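PDB 3C1Q: type II secretion system protein F from Vibrio cholerae, which forms part of the inner-membrane complex of the type II secretion system, probably required for energy-dependent export of toxins and proteases from the periplasm. Local coordinates for residues L31-R36 against V54-T59; F79-V83 against V95-L99; T63-L68 against V83-E87. All coordinates share one frame; numbering follows the deposited sequence.

Interaction 1: L31-R36 against V54-T59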
loop_
_atom_site.group_PDB
_atom_site.type_symbol
_atom_site.label_atom_id
_atom_site.label_comp_id
_atom_site.label_asym_id
_atom_site.label_seq_id
_atom_site.Cartn_x
_atom_site.Cartn_y
_atom_site.Cartn_z
ATOM N N LEU B 31 5.364 -2.248 15.951
ATOM C CA LEU B 31 6.062 -1.319 15.069
ATOM C C LEU B 31 7.347 -1.897 14.476
ATOM O O LEU B 31 7.587 -1.743 13.284
ATOM C CB LEU B 31 6.363 -0.013 15.803
ATOM C CG LEU B 31 7.066 1.057 14.974
ATOM C CD1 LEU B 31 6.240 1.406 13.738
ATOM C CD2 LEU B 31 7.370 2.302 15.846
ATOM N N GLU B 32 8.169 -2.561 15.293
ATOM C CA GLU B 32 9.432 -3.108 14.773
ATOM C C GLU B 32 9.173 -4.124 13.663
ATOM O O GLU B 32 9.943 -4.195 12.691
ATOM C CB GLU B 32 10.310 -3.685 15.891
ATOM C CG GLU B 32 9.788 -4.934 16.566
ATOM C CD GLU B 32 10.251 -6.240 15.911
ATOM O OE1 GLU B 32 10.856 -6.213 14.802
ATOM O OE2 GLU B 32 10.008 -7.310 16.519
ATOM N N GLU B 33 8.107 -4.908 13.811
ATOM C CA GLU B 33 7.766 -5.937 12.820
ATOM C C GLU B 33 7.277 -5.256 11.546
ATOM O O GLU B 33 7.594 -5.688 10.415
ATOM C CB GLU B 33 6.686 -6.902 13.355
ATOM C CG GLU B 33 7.107 -7.860 14.485
ATOM C CD GLU B 33 5.960 -8.776 15.022
ATOM O OE1 GLU B 33 4.966 -9.094 14.298
ATOM O OE2 GLU B 33 6.064 -9.208 16.196
ATOM N N CYS B 34 6.485 -4.198 11.714
ATOM C CA CYS B 34 6.049 -3.392 10.570
ATOM C C CYS B 34 7.227 -2.844 9.771
ATOM O O CYS B 34 7.258 -2.928 8.536
ATOM C CB CYS B 34 5.169 -2.226 11.010
ATOM S SG CYS B 34 3.640 -2.713 11.834
ATOM N N LEU B 35 8.185 -2.251 10.474
ATOM C CA LEU B 35 9.381 -1.685 9.823
ATOM C C LEU B 35 10.203 -2.746 9.095
ATOM O O LEU B 35 10.701 -2.496 8.001
ATOM C CB LEU B 35 10.238 -0.940 10.832
ATOM C CG LEU B 35 9.679 0.400 11.329
ATOM C CD1 LEU B 35 10.352 0.839 12.626
ATOM C CD2 LEU B 35 9.819 1.496 10.256
ATOM N N ARG B 36 10.329 -3.928 9.690
ATOM C CA ARG B 36 11.001 -5.048 9.026
ATOM C C ARG B 36 10.344 -5.378 7.683
ATOM O O ARG B 36 11.023 -5.517 6.678
ATOM C CB ARG B 36 11.011 -6.289 9.910
ATOM C CG ARG B 36 11.801 -7.460 9.302
ATOM C CD ARG B 36 11.491 -8.772 9.962
ATOM N NE ARG B 36 12.264 -8.996 11.183
ATOM C CZ ARG B 36 13.356 -9.766 11.281
ATOM N NH1 ARG B 36 13.869 -10.393 10.220
ATOM N NH2 ARG B 36 13.960 -9.908 12.453
ATOM N N VAL B 54 16.409 2.369 10.923
ATOM C CA VAL B 54 15.334 2.891 11.758
ATOM C C VAL B 54 14.748 1.778 12.636
ATOM O O VAL B 54 14.501 1.984 13.842
ATOM C CB VAL B 54 14.242 3.570 10.882
ATOM C CG1 VAL B 54 13.002 3.926 11.700
ATOM C CG2 VAL B 54 14.825 4.854 10.231
ATOM N N ARG B 55 14.523 0.610 12.045
ATOM C CA ARG B 55 14.032 -0.536 12.806
ATOM C C ARG B 55 14.976 -0.913 13.936
ATOM O O ARG B 55 14.531 -1.179 15.060
ATOM C CB ARG B 55 13.817 -1.758 11.932
ATOM C CG ARG B 55 13.106 -2.849 12.737
ATOM C CD ARG B 55 13.115 -4.199 12.125
ATOM N NE ARG B 55 13.008 -5.175 13.211
ATOM C CZ ARG B 55 13.597 -6.369 13.231
ATOM N NH1 ARG B 55 13.450 -7.155 14.296
ATOM N NH2 ARG B 55 14.317 -6.797 12.193
ATOM N N ALA B 56 16.272 -0.962 13.630
ATOM C CA ALA B 56 17.272 -1.296 14.637
ATOM C C ALA B 56 17.139 -0.324 15.819
ATOM O O ALA B 56 17.055 -0.748 16.981
ATOM C CB ALA B 56 18.660 -1.260 14.038
ATOM N N LYS B 57 17.035 0.968 15.524
ATOM C CA LYS B 57 16.938 1.976 16.585
ATOM C C LYS B 57 15.667 1.820 17.421
ATOM O O LYS B 57 15.705 1.962 18.640
ATOM C CB LYS B 57 17.052 3.389 16.012
ATOM C CG LYS B 57 18.483 3.733 15.591
ATOM C CD LYS B 57 18.636 5.190 15.242
ATOM C CE LYS B 57 18.714 6.086 16.452
ATOM N NZ LYS B 57 19.339 7.410 16.154
ATOM N N VAL B 58 14.550 1.510 16.768
ATOM C CA VAL B 58 13.285 1.315 17.472
ATOM C C VAL B 58 13.394 0.123 18.427
ATOM O O VAL B 58 12.936 0.198 19.564
ATOM C CB VAL B 58 12.128 1.127 16.482
ATOM C CG1 VAL B 58 10.896 0.528 17.169
ATOM C CG2 VAL B 58 11.813 2.497 15.813
ATOM N N THR B 59 14.010 -0.965 17.976
ATOM C CA THR B 59 14.189 -2.141 18.850
ATOM C C THR B 59 15.107 -1.820 20.038
ATOM O O THR B 59 15.004 -2.460 21.090
ATOM C CB THR B 59 14.744 -3.354 18.075
ATOM O OG1 THR B 59 16.124 -3.131 17.743
ATOM C CG2 THR B 59 13.922 -3.603 16.801
#
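The guanidinium of R55 meets two polar side chains of helix 31-40: NE of R36 sits over one of its faces, while OE1 of E32 approaches it obliquely. R36 in turn has NH2 of R55 over one face of its own guanidinium, 3.1 Å from R36 NH2, and the two planes are inclined by 45°. The setting is an antiparallel helical hairpin, made by the consecutive helices 31-40 and 45-59 of this all-helical cytoplasmic domain.

E32 and R55 run side by side in the same direction, the carboxylate and guanidinium planes only 20° apart. The single oxygen E32 OE1 takes both bonds of the salt bridge, 2.8 Å from R55 NH1 and 2.9 Å from R55 NE; each is weak, the N-H pointing well off the oxygen. A sharp bend at chi2 (90°) turns the E32 carboxylate back to R55, whose own chain stays extended from CG to NE. The negative charge of E32 probably eases the close pairing of R36 and R55.

Below this polar layer the hairpin closes with aliphatic groups. L35 CB meets R55 CB at 3.8 Å, and the L35 side chain crosses that of V58 at about a right angle, with L35 CD1 3.9 Å from V58 CG2. L31 and V54 continue this apolar side onto L64 of helix 64-68. At the end of helix 45-59, T59 CG2 rests 3.7 Å from E32 CB, while T59 OG1 turns back along its own helix to donate to A56 O at 2.7 Å.

Interaction 2: F79-V83 against V95-L99. With CA (calcium ion), chain G.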
loop_
_atom_site.group_PDB
_atom_site.type_symbol
_atom_site.label_atom_id
_atom_site.label_comp_id
_atom_site.label_asym_id
_atom_site.label_seq_id
_atom_site.Cartn_x
_atom_site.Cartn_y
_atom_site.Cartn_z
ATOM N N PHE B 79 6.539 15.908 9.123
ATOM C CA PHE B 79 6.351 14.462 9.173
ATOM C C PHE B 79 6.749 13.967 10.564
ATOM O O PHE B 79 5.996 13.257 11.225
ATOM C CB PHE B 79 7.178 13.782 8.072
ATOM C CG PHE B 79 6.828 12.330 7.845
ATOM C CD1 PHE B 79 6.262 11.911 6.641
ATOM C CD2 PHE B 79 7.108 11.366 8.809
ATOM C CE1 PHE B 79 5.952 10.563 6.422
ATOM C CE2 PHE B 79 6.797 10.013 8.590
ATOM C CZ PHE B 79 6.216 9.616 7.402
ATOM N N ARG B 80 7.934 14.365 11.013
ATOM C CA ARG B 80 8.480 13.855 12.265
ATOM C C ARG B 80 7.711 14.392 13.458
ATOM O O ARG B 80 7.518 13.679 14.454
ATOM C CB ARG B 80 9.980 14.167 12.361
ATOM C CG ARG B 80 10.753 13.496 11.264
ATOM C CD ARG B 80 12.240 13.617 11.392
ATOM N NE ARG B 80 12.685 14.906 10.914
ATOM C CZ ARG B 80 12.993 15.926 11.690
ATOM N NH1 ARG B 80 12.961 15.807 13.009
ATOM N NH2 ARG B 80 13.364 17.066 11.139
ATOM N N SER B 81 7.225 15.629 13.335
ATOM C CA SER B 81 6.380 16.221 14.367
ATOM C C SER B 81 5.071 15.468 14.535
ATOM O O SER B 81 4.645 15.229 15.663
ATOM C CB SER B 81 6.098 17.685 14.050
ATOM O OG SER B 81 7.246 18.466 14.322
HETATM N N MSE B 82 4.459 15.089 13.416
HETATM C CA MSE B 82 3.207 14.330 13.427
HETATM C C MSE B 82 3.417 12.957 14.119
HETATM O O MSE B 82 2.653 12.570 14.994
HETATM C CB MSE B 82 2.646 14.166 11.990
HETATM C CG MSE B 82 2.064 15.465 11.315
HETATM SE SE MSE B 82 0.805 16.371 12.452
HETATM C CE MSE B 82 -0.421 14.902 12.838
ATOM N N VAL B 83 4.472 12.249 13.736
ATOM C CA VAL B 83 4.821 10.962 14.341
ATOM C C VAL B 83 5.017 11.108 15.856
ATOM O O VAL B 83 4.455 10.333 16.640
ATOM C CB VAL B 83 6.087 10.353 13.690
ATOM C CG1 VAL B 83 6.475 9.055 14.363
ATOM C CG2 VAL B 83 5.846 10.107 12.185
ATOM N N VAL B 95 -2.321 8.733 13.136
ATOM C CA VAL B 95 -1.391 9.735 12.604
ATOM C C VAL B 95 -0.684 9.192 11.362
ATOM O O VAL B 95 -0.592 9.894 10.348
ATOM C CB VAL B 95 -0.392 10.242 13.661
ATOM C CG1 VAL B 95 0.695 11.122 13.020
ATOM C CG2 VAL B 95 -1.123 11.042 14.754
ATOM N N LEU B 96 -0.242 7.930 11.408
ATOM C CA LEU B 96 0.360 7.320 10.220
ATOM C C LEU B 96 -0.630 7.279 9.059
ATOM O O LEU B 96 -0.261 7.553 7.908
ATOM C CB LEU B 96 0.932 5.924 10.515
ATOM C CG LEU B 96 2.226 5.895 11.314
ATOM C CD1 LEU B 96 2.592 4.465 11.663
ATOM C CD2 LEU B 96 3.375 6.591 10.545
ATOM N N GLU B 97 -1.875 6.928 9.341
ATOM C CA GLU B 97 -2.908 6.917 8.295
ATOM C C GLU B 97 -2.992 8.294 7.637
ATOM O O GLU B 97 -3.035 8.409 6.404
ATOM C CB GLU B 97 -4.272 6.532 8.870
ATOM C CG GLU B 97 -5.408 6.523 7.839
ATOM C CD GLU B 97 -5.127 5.616 6.661
ATOM O OE1 GLU B 97 -4.539 4.512 6.868
ATOM O OE2 GLU B 97 -5.486 6.009 5.523
ATOM N N ARG B 98 -3.049 9.342 8.455
ATOM C CA ARG B 98 -3.121 10.709 7.915
ATOM C C ARG B 98 -1.876 11.076 7.116
ATOM O O ARG B 98 -1.979 11.744 6.072
ATOM C CB ARG B 98 -3.376 11.719 9.017
ATOM C CG ARG B 98 -4.801 11.626 9.575
ATOM C CD ARG B 98 -5.259 12.940 10.172
ATOM N NE ARG B 98 -4.626 13.185 11.457
ATOM C CZ ARG B 98 -4.960 12.560 12.587
ATOM N NH1 ARG B 98 -5.930 11.645 12.610
ATOM N NH2 ARG B 98 -4.327 12.858 13.703
ATOM N N LEU B 99 -0.703 10.631 7.578
ATOM C CA LEU B 99 0.536 10.893 6.839
ATOM C C LEU B 99 0.530 10.144 5.491
ATOM O O LEU B 99 0.959 10.672 4.474
ATOM C CB LEU B 99 1.745 10.470 7.672
ATOM C CG LEU B 99 2.122 11.445 8.769
ATOM C CD1 LEU B 99 3.043 10.762 9.811
ATOM C CD2 LEU B 99 2.788 12.720 8.186
HETATM CA CA CA G . -7.235 7.043 4.510
HETATM O O HOH W 1 -8.584 5.174 5.374
HETATM O O HOH W 2 -8.411 7.999 6.484
HETATM O O HOH W 3 -6.973 5.520 2.700
#
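L99 lays both its methyls over one face of the F79 ring. CD1 makes a CH-pi contact 4.1 Å from the ring centroid and only 14° off the ring normal; the other methyl, CD2, lies over the CD1 side of the ring, 3.9 Å from F79 CD1. F79 reaches this place because its CG stands anti to the backbone N (chi1 -167°), which swings the ring in beneath the leucine although its CB does not aim directly at helix 92-121. V83 meets L99 at about a right angle, with V83 CG2 3.7 Å from L99 CD1, so that methyl is shared between a valine and an aromatic face.

One turn before L99, V95 CG1 presses on the backbone of helix 77-89, 3.1 Å from M82 O, a tight fit. The same methyl is 3.8 Å from CB of M82, a selenomethionine here, whose chain bends twice and brings CE to the edge of the R98 guanidinium. Helices 77-89 and 92-121 thus pack as an antiparallel hairpin, with T18 of helix 11-26 covering F79 and L99 as well.

E97 leaves helix 92-121 on a side that does not meet helix 77-89 and binds the calcium ion through OE2 at 2.3 Å. Three waters, D101, and E43 of the second subunit are also ligands; R19 donates to OE2, and Q26 donates to OE1. No hydrogen bond crosses between the two segments, so the hairpin is held by apolar contact, while the charged E97, on another side of helix 92-121, serves a metal site that bridges the dimer.

Interaction 3: T63-L68 against V83-E87; sequences TLSDSL and VAAGE
E87 holds the first turn of helix 64-68 with its carboxylate like a fork. OE2 accepts from L64 N at 2.8 Å, using the syn lone pair. OE1 takes two donors from S65: the backbone N at 2.9 Å, nearly straight (166°) but 32° out of the carboxylate plane, and OG, also at 2.9 Å, which comes in close to the C-O axis. The chain of E87 is extended beyond CG, which carries the group over to helix 64-68, antiparallel to its own helix 77-89.

T63, the N-cap, looks after the next donor: its OG1 accepts from D66 N at 3.1 Å. T63 O is itself doubly used, with S67 N and S67 OG reaching it from opposite faces of its plane. Three successive amides of the helix start are therefore paired with side-chain oxygens.

Beneath the fork the contact is mostly apolar. L64 CD2 lies 3.8 Å from V83 CG1, and A84 CB packs against S65 CB. L64 also touches V54 of helix 45-59, so the short helix is wedged between two longer ones.

Both oxygens of E87 are engaged by N-H groups at a helix N-terminus, where the helix dipole would add to their pull; the carboxylate is thus probably stabilised as an anion, supplying acceptors from a second helix to the first amides, beside T63 as N-cap.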
loop_
_atom_site.group_PDB
_atom_site.type_symbol
_atom_site.label_atom_id
_atom_site.label_comp_id
_atom_site.label_asym_id
_atom_site.label_seq_id
_atom_site.Cartn_x
_atom_site.Cartn_y
_atom_site.Cartn_z
ATOM N N THR B 63 12.428 6.242 19.911
ATOM C CA THR B 63 11.117 6.403 19.287
ATOM C C THR B 63 11.248 6.438 17.759
ATOM O O THR B 63 12.329 6.650 17.199
ATOM C CB THR B 63 10.418 7.675 19.747
ATOM O OG1 THR B 63 11.317 8.772 19.558
ATOM C CG2 THR B 63 9.992 7.580 21.205
ATOM N N LEU B 64 10.145 6.193 17.081
ATOM C CA LEU B 64 10.134 6.312 15.641
ATOM C C LEU B 64 10.479 7.741 15.232
ATOM O O LEU B 64 11.342 7.951 14.374
ATOM C CB LEU B 64 8.790 5.892 15.069
ATOM C CG LEU B 64 8.679 5.960 13.540
ATOM C CD1 LEU B 64 9.735 5.110 12.843
ATOM C CD2 LEU B 64 7.263 5.559 13.072
ATOM N N SER B 65 9.818 8.719 15.840
ATOM C CA SER B 65 10.079 10.136 15.535
ATOM C C SER B 65 11.548 10.514 15.729
ATOM O O SER B 65 12.126 11.231 14.904
ATOM C CB SER B 65 9.179 11.059 16.376
ATOM O OG SER B 65 9.309 10.819 17.765
ATOM N N ASP B 66 12.171 10.031 16.803
ATOM C CA ASP B 66 13.571 10.375 17.055
ATOM C C ASP B 66 14.463 9.718 15.987
ATOM O O ASP B 66 15.365 10.360 15.426
ATOM C CB ASP B 66 13.969 9.938 18.477
ATOM C CG ASP B 66 15.334 10.425 18.891
ATOM O OD1 ASP B 66 15.707 11.550 18.495
ATOM O OD2 ASP B 66 16.018 9.696 19.645
ATOM N N SER B 67 14.175 8.455 15.692
ATOM C CA SER B 67 14.922 7.691 14.674
ATOM C C SER B 67 14.837 8.345 13.283
ATOM O O SER B 67 15.844 8.473 12.595
ATOM C CB SER B 67 14.432 6.249 14.621
ATOM O OG SER B 67 14.588 5.584 15.876
ATOM N N LEU B 68 13.645 8.802 12.899
ATOM C CA LEU B 68 13.460 9.434 11.579
ATOM C C LEU B 68 14.283 10.707 11.427
ATOM O O LEU B 68 14.524 11.157 10.308
ATOM C CB LEU B 68 11.993 9.751 11.329
ATOM C CG LEU B 68 11.022 8.571 11.300
ATOM C CD1 LEU B 68 9.599 9.079 11.030
ATOM C CD2 LEU B 68 11.434 7.511 10.286
ATOM N N VAL B 83 4.472 12.249 13.736
ATOM C CA VAL B 83 4.821 10.962 14.341
ATOM C C VAL B 83 5.017 11.108 15.856
ATOM O O VAL B 83 4.455 10.333 16.640
ATOM C CB VAL B 83 6.087 10.353 13.690
ATOM C CG1 VAL B 83 6.475 9.055 14.363
ATOM C CG2 VAL B 83 5.846 10.107 12.185
ATOM N N ALA B 84 5.812 12.091 16.260
ATOM C CA ALA B 84 5.997 12.417 17.680
ATOM C C ALA B 84 4.673 12.603 18.409
ATOM O O ALA B 84 4.494 12.059 19.500
ATOM C CB ALA B 84 6.864 13.686 17.857
ATOM N N ALA B 85 3.757 13.388 17.836
ATOM C CA ALA B 85 2.442 13.608 18.475
ATOM C C ALA B 85 1.695 12.289 18.635
ATOM O O ALA B 85 1.124 12.036 19.684
ATOM C CB ALA B 85 1.585 14.642 17.685
ATOM N N GLY B 86 1.709 11.447 17.602
ATOM C CA GLY B 86 1.078 10.126 17.675
ATOM C C GLY B 86 1.689 9.203 18.726
ATOM O O GLY B 86 0.969 8.561 19.506
ATOM N N GLU B 87 3.017 9.126 18.768
ATOM C CA GLU B 87 3.684 8.272 19.743
ATOM C C GLU B 87 3.380 8.757 21.155
ATOM O O GLU B 87 3.032 7.972 22.018
ATOM C CB GLU B 87 5.200 8.229 19.505
ATOM C CG GLU B 87 5.566 7.529 18.230
ATOM C CD GLU B 87 7.052 7.433 18.023
ATOM O OE1 GLU B 87 7.683 8.475 17.743
ATOM O OE2 GLU B 87 7.594 6.309 18.147
#

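Interaction 2 is the buried one; interactions 1 and 3 are only partly buried and set charged or polar groups along an apolar side. Interactions 2 and 3 share helix 77-89 and V83, which packs against both helix 92-121 and helix 64-68. Interactions 1 and 3 touch where V54 and L31 meet L64 and K57 meets S67, so helix 64-68 joins the hairpin of helices 31-40 and 45-59 to that of helices 77-89 and 92-121. The chemistry changes accordingly: a salt bridge with weak hydrogen bonds at the partly exposed side of 31-36/54-59, methyl and ring packing in 79-83/95-99, and a carboxylate accepting from the N-terminal amides of a helix in 63-68/83-87.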